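Local coordinates for probable ribonuclease HepT (Haemophilus influenzae, PDB 1JOG), which is the probable RNase toxin of a type VII toxin-antitoxin system, neutralised by its cognate antitoxin MntA, probably through AMPylation, at residues I43-Y54 against A118-F128. Numbering follows the deposited sequence.
Sequences IAGAIQKFEFVY and AMAVYAQIDDF
With CG anti to the backbone N in both residues (chi1 153° in Phe50), the rings of Phe50 and Phe128 meet in an edge-to-face (T-shaped) stack inside the all-helical fold of HepT, that of a nucleotidyltransferase substrate-binding domain, joining helix 36-68 to helices 115-123 and 125-140. Their planes stand at 82° and their centroids are 4.6 Å apart; CE2 of Phe50 lies over the centre of the Phe128 ring, so Phe50 supplies the edge and Phe128 the face. Val53 meets the edge of the Phe128 ring, its CG1 3.6 Å from Phe128 CE2. Tyr54, whose N and CB approach Phe128 CZ, also touches Arg106, probably an active-site residue; Tyr102 of helix 96-106 makes another edge-to-face pair with Phe128. One turn back, Ile125 CD1 lies 4.2 Å from Phe50 CB. At the other end, helix 118-123 runs at 52° to helix 43-54, their axes 9.8 Å apart. There the Tyr122 ring turns its edge to Ala46, whose CB lies in the ring plane 3.5 Å from CE1, while CG1 of Ile43 lies over one face. Ile47 crosses Val121 at about a right angle, and its terminal methyl CD1 packs 3.9 Å from Val121 CG1 and 4.0 Å from Ala118 CB.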
# COMPACT_ATOMS: atom_id res chain seq x y z
N ILE A 43 1.00 1.73 -12.22
CA ILE A 43 0.53 2.93 -11.53
C ILE A 43 0.23 2.53 -10.11
O ILE A 43 0.49 3.29 -9.19
CB ILE A 43 -0.76 3.50 -12.22
CG1 ILE A 43 -0.34 4.30 -13.47
CG2 ILE A 43 -1.52 4.44 -11.27
CD1 ILE A 43 -1.53 5.01 -14.08
N ALA A 44 -0.36 1.34 -9.93
CA ALA A 44 -0.64 0.80 -8.58
C ALA A 44 0.72 0.79 -7.82
O ALA A 44 0.83 1.28 -6.72
CB ALA A 44 -1.12 -0.62 -8.68
N GLY A 45 1.76 0.27 -8.47
CA GLY A 45 3.08 0.15 -7.86
C GLY A 45 3.76 1.46 -7.52
O GLY A 45 4.39 1.55 -6.48
N ALA A 46 3.65 2.44 -8.42
CA ALA A 46 4.21 3.79 -8.22
C ALA A 46 3.50 4.41 -7.00
O ALA A 46 4.12 5.08 -6.24
CB ALA A 46 3.98 4.66 -9.44
N ILE A 47 2.20 4.10 -6.82
CA ILE A 47 1.46 4.65 -5.70
C ILE A 47 1.95 4.02 -4.36
O ILE A 47 2.10 4.68 -3.30
CB ILE A 47 -0.07 4.45 -5.91
CG1 ILE A 47 -0.55 5.44 -6.99
CG2 ILE A 47 -0.90 4.97 -4.66
CD1 ILE A 47 -2.16 5.57 -7.12
N GLN A 48 2.25 2.76 -4.44
CA GLN A 48 2.75 2.00 -3.30
C GLN A 48 4.10 2.56 -2.91
O GLN A 48 4.44 2.61 -1.73
CB GLN A 48 2.95 0.53 -3.72
CG GLN A 48 3.52 -0.27 -2.56
CD GLN A 48 2.45 -0.89 -1.74
OE1 GLN A 48 1.33 -0.35 -1.59
NE2 GLN A 48 2.79 -2.05 -1.18
N LYS A 49 4.88 2.92 -3.92
CA LYS A 49 6.17 3.42 -3.72
C LYS A 49 6.06 4.82 -3.17
O LYS A 49 6.88 5.19 -2.38
CB LYS A 49 6.97 3.39 -5.00
CG LYS A 49 7.49 1.99 -5.26
CD LYS A 49 8.24 1.93 -6.58
CE LYS A 49 8.94 0.61 -6.71
NZ LYS A 49 10.06 0.76 -7.79
N PHE A 50 5.05 5.58 -3.58
CA PHE A 50 4.87 6.92 -3.03
C PHE A 50 4.61 6.85 -1.49
O PHE A 50 5.12 7.63 -0.70
CB PHE A 50 3.72 7.62 -3.74
CG PHE A 50 3.05 8.65 -2.92
CD1 PHE A 50 1.86 8.36 -2.27
CD2 PHE A 50 3.68 9.84 -2.65
CE1 PHE A 50 1.26 9.25 -1.32
CE2 PHE A 50 3.12 10.74 -1.72
CZ PHE A 50 1.91 10.43 -1.05
N GLU A 51 3.84 5.84 -1.10
CA GLU A 51 3.52 5.63 0.28
C GLU A 51 4.83 5.32 1.03
O GLU A 51 5.01 5.83 2.13
CB GLU A 51 2.50 4.48 0.41
CG GLU A 51 1.16 4.73 -0.28
CD GLU A 51 0.30 3.46 -0.23
OE1 GLU A 51 -0.66 3.32 -0.99
OE2 GLU A 51 0.62 2.59 0.59
N PHE A 52 5.74 4.51 0.46
CA PHE A 52 6.99 4.23 1.18
C PHE A 52 7.79 5.48 1.46
O PHE A 52 8.19 5.68 2.61
CB PHE A 52 7.90 3.26 0.42
CG PHE A 52 7.29 1.89 0.17
CD1 PHE A 52 7.58 1.23 -1.08
CD2 PHE A 52 6.47 1.26 1.10
CE1 PHE A 52 7.04 -0.07 -1.41
CE2 PHE A 52 5.88 -0.04 0.83
CZ PHE A 52 6.17 -0.72 -0.45
N VAL A 53 8.03 6.32 0.46
CA VAL A 53 8.82 7.56 0.73
C VAL A 53 8.17 8.53 1.74
O VAL A 53 8.80 9.06 2.62
CB VAL A 53 9.11 8.25 -0.58
CG1 VAL A 53 9.93 9.53 -0.37
CG2 VAL A 53 9.81 7.27 -1.46
N TYR A 54 6.87 8.70 1.62
CA TYR A 54 6.11 9.51 2.53
C TYR A 54 6.34 9.06 3.99
O TYR A 54 6.74 9.86 4.88
CB TYR A 54 4.62 9.36 2.18
CG TYR A 54 3.78 9.90 3.27
CD1 TYR A 54 3.77 11.26 3.52
CD2 TYR A 54 3.10 9.07 4.14
CE1 TYR A 54 3.11 11.81 4.60
CE2 TYR A 54 2.45 9.63 5.26
CZ TYR A 54 2.48 11.04 5.45
OH TYR A 54 1.79 11.70 6.46
N ALA A 118 -6.95 6.50 -8.53
CA ALA A 118 -5.56 6.16 -8.71
C ALA A 118 -4.80 7.09 -9.65
O ALA A 118 -3.57 7.32 -9.47
CB ALA A 118 -5.42 4.68 -9.21
N MSE A 119 -5.46 7.57 -10.71
CA MSE A 119 -4.81 8.48 -11.70
C MSE A 119 -4.60 9.84 -10.98
O MSE A 119 -3.59 10.53 -11.14
CB MSE A 119 -5.74 8.76 -12.91
CG MSE A 119 -5.99 7.55 -13.88
SE MSE A 119 -4.37 6.71 -14.46
CE MSE A 119 -3.23 8.12 -15.09
N ALA A 120 -5.61 10.21 -10.21
CA ALA A 120 -5.57 11.49 -9.52
C ALA A 120 -4.39 11.51 -8.53
O ALA A 120 -3.65 12.50 -8.43
CB ALA A 120 -6.89 11.74 -8.82
N VAL A 121 -4.16 10.40 -7.83
CA VAL A 121 -3.07 10.38 -6.88
C VAL A 121 -1.75 10.32 -7.64
O VAL A 121 -0.75 10.95 -7.25
CB VAL A 121 -3.24 9.19 -5.90
CG1 VAL A 121 -1.93 8.89 -5.13
CG2 VAL A 121 -4.36 9.50 -4.94
N TYR A 122 -1.74 9.63 -8.76
CA TYR A 122 -0.46 9.48 -9.45
C TYR A 122 0.00 10.81 -10.03
O TYR A 122 1.17 11.16 -10.02
CB TYR A 122 -0.58 8.41 -10.51
CG TYR A 122 0.68 8.21 -11.34
CD1 TYR A 122 1.69 7.38 -10.89
CD2 TYR A 122 0.90 8.95 -12.51
CE1 TYR A 122 2.96 7.28 -11.58
CE2 TYR A 122 2.15 8.86 -13.25
CZ TYR A 122 3.17 8.02 -12.76
OH TYR A 122 4.38 7.85 -13.43
N ALA A 123 -0.95 11.57 -10.53
CA ALA A 123 -0.66 12.86 -11.10
C ALA A 123 0.05 13.80 -10.07
O ALA A 123 0.70 14.78 -10.42
CB ALA A 123 -2.00 13.51 -11.54
N GLN A 124 -0.16 13.55 -8.79
CA GLN A 124 0.42 14.39 -7.77
C GLN A 124 1.84 13.95 -7.43
O GLN A 124 2.52 14.66 -6.70
CB GLN A 124 -0.49 14.36 -6.48
CG GLN A 124 -1.96 14.76 -6.65
CD GLN A 124 -2.85 14.58 -5.37
OE1 GLN A 124 -2.39 14.71 -4.24
NE2 GLN A 124 -4.15 14.30 -5.58
N ILE A 125 2.32 12.85 -8.01
CA ILE A 125 3.64 12.34 -7.66
C ILE A 125 4.86 13.17 -8.02
O ILE A 125 5.82 13.19 -7.22
CB ILE A 125 3.79 10.89 -8.12
CG1 ILE A 125 2.87 10.05 -7.26
CG2 ILE A 125 5.25 10.36 -8.05
CD1 ILE A 125 2.74 8.64 -7.74
N ASP A 126 4.83 13.83 -9.18
CA ASP A 126 5.88 14.75 -9.64
C ASP A 126 6.20 15.82 -8.56
O ASP A 126 7.37 16.05 -8.28
CB ASP A 126 5.38 15.53 -10.84
CG ASP A 126 5.08 14.64 -12.01
OD1 ASP A 126 6.00 13.93 -12.44
OD2 ASP A 126 3.92 14.65 -12.49
N ASP A 127 5.17 16.47 -8.00
CA ASP A 127 5.38 17.49 -6.98
C ASP A 127 5.94 16.79 -5.75
O ASP A 127 6.87 17.26 -5.13
CB ASP A 127 4.08 18.21 -6.62
CG ASP A 127 4.19 19.02 -5.27
OD1 ASP A 127 3.22 19.03 -4.41
OD2 ASP A 127 5.26 19.67 -5.08
N PHE A 128 5.38 15.63 -5.43
CA PHE A 128 5.86 14.93 -4.28
C PHE A 128 7.34 14.72 -4.48
O PHE A 128 8.14 14.94 -3.59
CB PHE A 128 5.20 13.55 -4.08
CG PHE A 128 5.73 12.83 -2.86
CD1 PHE A 128 5.35 13.26 -1.59
CD2 PHE A 128 6.59 11.77 -2.97
CE1 PHE A 128 5.84 12.61 -0.43
CE2 PHE A 128 7.08 11.11 -1.84
CZ PHE A 128 6.70 11.53 -0.56